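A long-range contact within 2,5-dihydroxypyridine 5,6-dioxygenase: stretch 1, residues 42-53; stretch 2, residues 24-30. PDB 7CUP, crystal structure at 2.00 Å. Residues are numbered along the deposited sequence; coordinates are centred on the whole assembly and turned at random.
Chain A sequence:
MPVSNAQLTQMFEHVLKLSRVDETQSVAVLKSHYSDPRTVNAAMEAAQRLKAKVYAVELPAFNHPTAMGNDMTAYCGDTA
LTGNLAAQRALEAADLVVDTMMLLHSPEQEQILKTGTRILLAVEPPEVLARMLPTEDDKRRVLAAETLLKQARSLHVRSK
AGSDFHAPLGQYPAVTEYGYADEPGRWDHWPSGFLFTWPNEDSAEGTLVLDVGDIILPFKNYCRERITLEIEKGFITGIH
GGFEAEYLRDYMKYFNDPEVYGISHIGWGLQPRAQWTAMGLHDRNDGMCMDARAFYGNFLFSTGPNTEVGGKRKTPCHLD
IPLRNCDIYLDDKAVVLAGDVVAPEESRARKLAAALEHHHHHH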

# COMPACT_ATOMS: atom_id res chain seq x y z
N ALA A 42 3.53 14.70 -7.97
CA ALA A 42 4.44 15.83 -8.30
C ALA A 42 3.70 16.91 -9.12
O ALA A 42 3.95 18.12 -8.88
CB ALA A 42 5.65 15.34 -9.03
N ALA A 43 2.87 16.50 -10.07
CA ALA A 43 2.04 17.40 -10.91
C ALA A 43 1.03 18.13 -10.02
O ALA A 43 0.90 19.36 -10.14
CB ALA A 43 1.40 16.61 -12.03
N MET A 44 0.34 17.41 -9.13
CA MET A 44 -0.67 18.01 -8.22
C MET A 44 0.03 19.02 -7.28
O MET A 44 -0.45 20.15 -7.19
CB MET A 44 -1.38 16.93 -7.39
CG MET A 44 -2.31 16.01 -8.21
SD MET A 44 -3.86 16.80 -8.72
CE MET A 44 -4.85 16.66 -7.24
N GLU A 45 1.16 18.63 -6.68
CA GLU A 45 1.95 19.43 -5.71
C GLU A 45 2.50 20.66 -6.43
O GLU A 45 2.28 21.75 -5.94
CB GLU A 45 3.04 18.61 -5.03
CG GLU A 45 2.50 17.68 -3.95
CD GLU A 45 1.42 18.32 -3.07
OE1 GLU A 45 0.20 17.93 -3.18
OE2 GLU A 45 1.78 19.23 -2.28
N ALA A 46 3.12 20.51 -7.60
CA ALA A 46 3.72 21.62 -8.35
C ALA A 46 2.65 22.65 -8.77
O ALA A 46 2.86 23.88 -8.59
CB ALA A 46 4.47 21.09 -9.54
N ALA A 47 1.52 22.20 -9.32
CA ALA A 47 0.42 23.10 -9.73
C ALA A 47 -0.05 23.93 -8.53
O ALA A 47 -0.24 25.18 -8.70
CB ALA A 47 -0.69 22.32 -10.35
N GLN A 48 -0.20 23.31 -7.36
CA GLN A 48 -0.55 24.05 -6.11
C GLN A 48 0.59 25.01 -5.69
O GLN A 48 0.27 26.15 -5.30
CB GLN A 48 -0.93 23.06 -5.02
CG GLN A 48 -2.22 22.35 -5.33
CD GLN A 48 -2.65 21.42 -4.22
OE1 GLN A 48 -3.39 21.82 -3.32
NE2 GLN A 48 -2.25 20.17 -4.32
N ARG A 49 1.86 24.63 -5.80
CA ARG A 49 2.97 25.56 -5.50
C ARG A 49 2.88 26.81 -6.39
O ARG A 49 3.22 27.88 -5.90
CB ARG A 49 4.33 24.88 -5.63
CG ARG A 49 4.58 23.94 -4.47
CD ARG A 49 6.03 23.78 -4.11
NE ARG A 49 6.01 23.27 -2.75
CZ ARG A 49 6.09 24.02 -1.64
NH1 ARG A 49 6.30 25.33 -1.71
NH2 ARG A 49 6.02 23.42 -0.47
N LEU A 50 2.43 26.70 -7.63
CA LEU A 50 2.33 27.87 -8.54
C LEU A 50 1.01 28.60 -8.28
O LEU A 50 0.75 29.54 -9.01
CB LEU A 50 2.44 27.41 -10.00
CG LEU A 50 3.76 26.74 -10.38
CD1 LEU A 50 3.69 26.14 -11.79
CD2 LEU A 50 4.93 27.71 -10.26
N LYS A 51 0.24 28.17 -7.27
CA LYS A 51 -1.02 28.82 -6.79
C LYS A 51 -2.14 28.64 -7.82
O LYS A 51 -3.13 29.36 -7.74
CB LYS A 51 -0.81 30.32 -6.56
CG LYS A 51 0.26 30.70 -5.54
CD LYS A 51 0.20 32.19 -5.17
CE LYS A 51 1.42 32.72 -4.45
NZ LYS A 51 2.57 32.89 -5.37
N ALA A 52 -2.01 27.71 -8.75
CA ALA A 52 -3.10 27.28 -9.65
C ALA A 52 -4.14 26.50 -8.84
O ALA A 52 -3.81 25.96 -7.81
CB ALA A 52 -2.53 26.48 -10.79
N LYS A 53 -5.40 26.53 -9.27
CA LYS A 53 -6.44 25.57 -8.83
C LYS A 53 -6.11 24.22 -9.49
O LYS A 53 -5.70 24.22 -10.66
CB LYS A 53 -7.81 26.12 -9.22
CG LYS A 53 -8.15 27.45 -8.56
CD LYS A 53 -8.27 27.27 -7.05
CE LYS A 53 -8.33 28.58 -6.29
NZ LYS A 53 -8.88 28.36 -4.93
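Stretch 2 24-30: TQSVAVL

Packing of the strand 26-30 against the helix 42-49 and the turn that follows it in 2,5-dihydroxypyridine 5,6-dioxygenase. The apolar centre is built from two valines of stretch 2, Val-27 and Val-29, set against three alanines and a methionine of stretch 1. Val-29 points its CA-to-CB bond toward the helix, and its CG2 meets two consecutive helical residues: CG2 of Val-29 lies 3.9 Å from CB of Ala-43 and 3.7 Å from SD of Met-44. The CA-to-CB bond of Met-44 leaves sideways, yet with chi1 and chi2 both in the m well its sulfur comes within contact of the valine; chi3 is m as well. One helical turn further on, Ala-47 faces the strand as Ala-43 does, and its CB lies 4.0 Å from CG2 of Val-27. The same CG2 of Val-27 lies 4.1 Å from CB of Ala-52, so this one methyl touches both the last turn of the helix and the segment beyond it. Both valines have chi1 in the t well. Between them Ala-28 turns its CB away, as the alternation of an extended strand requires, and makes no contact with stretch 1.

The strand runs almost exactly antiparallel to the helix, with 176° between their N-to-C directions and a closest approach of the axes of 9.0 Å. Successive residues along the helix therefore meet earlier residues of the strand: Ala-43 and Met-44 lie by Val-29, Ala-47 by Val-27. On the far side of the helix, Ala-42, Glu-45, Ala-46 and Arg-49 stay out of reach.

The chain then reverses. Lys-51 leaves the helical conformation with phi/psi of 70/16°, in a Schellman motif, with two bonds back into the last turn; one of them runs from N of Ala-52 to O of Ala-47, 3.1 Å. Ala-52 and Lys-53 are extended, and the chain now runs alongside stretch 2 in the same direction. CB of Ala-52 approaches O of Gln-25 to 3.3 Å, where the apolar packing gives way to backbone polarity.

At this edge Lys-53 and Ser-26 form a parallel beta bridge, their CA atoms 4.7 Å apart. Lys-53 uses both of its backbone polar groups: its N donates to O of Gln-25 at 3.1 Å, and its O accepts from N of Val-27 at 2.8 Å. The second hydrogen bond is nearly straight, with an angle of 170° at the hydrogen; the first is more bent, at 138°. Together they straddle Ser-26, whose CA makes a CA-H...O contact of 3.3 Å with O of Lys-53. The side chains of Lys-53 and Ser-26 share one face of the sheet, CB of the lysine 3.6 Å from OG of the serine, while the end of the lysine leads away from the strand. The side chain of Gln-25 ends away from stretch 1: its NE2 donates to OG1 of Thr-24 at 3.2 Å, and its OE1 is bonded elsewhere in the structure.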

# COMPACT_ATOMS: atom_id res chain seq x y z
N THR A 24 -3.80 32.34 -12.09
CA THR A 24 -5.07 32.58 -12.84
C THR A 24 -5.57 31.24 -13.41
O THR A 24 -6.68 31.17 -13.97
CB THR A 24 -4.83 33.65 -13.92
OG1 THR A 24 -3.97 33.10 -14.92
CG2 THR A 24 -4.18 34.88 -13.34
N GLN A 25 -4.77 30.19 -13.28
CA GLN A 25 -4.96 29.01 -14.14
C GLN A 25 -5.53 27.84 -13.33
O GLN A 25 -5.28 27.73 -12.12
CB GLN A 25 -3.66 28.65 -14.82
CG GLN A 25 -3.06 29.74 -15.69
CD GLN A 25 -3.78 29.83 -17.00
OE1 GLN A 25 -3.58 29.01 -17.90
NE2 GLN A 25 -4.65 30.84 -17.09
N SER A 26 -6.25 26.96 -14.02
CA SER A 26 -6.74 25.67 -13.48
C SER A 26 -6.03 24.52 -14.20
O SER A 26 -5.92 24.53 -15.45
CB SER A 26 -8.21 25.58 -13.59
OG SER A 26 -8.79 26.47 -12.65
N VAL A 27 -5.52 23.59 -13.42
CA VAL A 27 -4.82 22.39 -13.93
C VAL A 27 -5.63 21.15 -13.56
O VAL A 27 -5.96 20.97 -12.36
CB VAL A 27 -3.40 22.30 -13.35
CG1 VAL A 27 -2.71 21.02 -13.80
CG2 VAL A 27 -2.57 23.53 -13.70
N ALA A 28 -5.92 20.30 -14.53
CA ALA A 28 -6.44 18.94 -14.32
C ALA A 28 -5.32 17.95 -14.59
O ALA A 28 -4.68 18.01 -15.67
CB ALA A 28 -7.63 18.71 -15.21
N VAL A 29 -5.08 17.06 -13.63
CA VAL A 29 -4.12 15.94 -13.76
C VAL A 29 -4.94 14.70 -14.09
O VAL A 29 -5.72 14.25 -13.23
CB VAL A 29 -3.22 15.75 -12.52
CG1 VAL A 29 -2.24 14.61 -12.77
CG2 VAL A 29 -2.49 17.03 -12.18
N LEU A 30 -4.84 14.26 -15.34
CA LEU A 30 -5.59 13.10 -15.89
C LEU A 30 -4.79 11.82 -15.64
O LEU A 30 -3.57 11.78 -15.98
CB LEU A 30 -5.80 13.30 -17.38
CG LEU A 30 -6.45 12.11 -18.07
CD1 LEU A 30 -7.83 11.80 -17.47
CD2 LEU A 30 -6.53 12.37 -19.55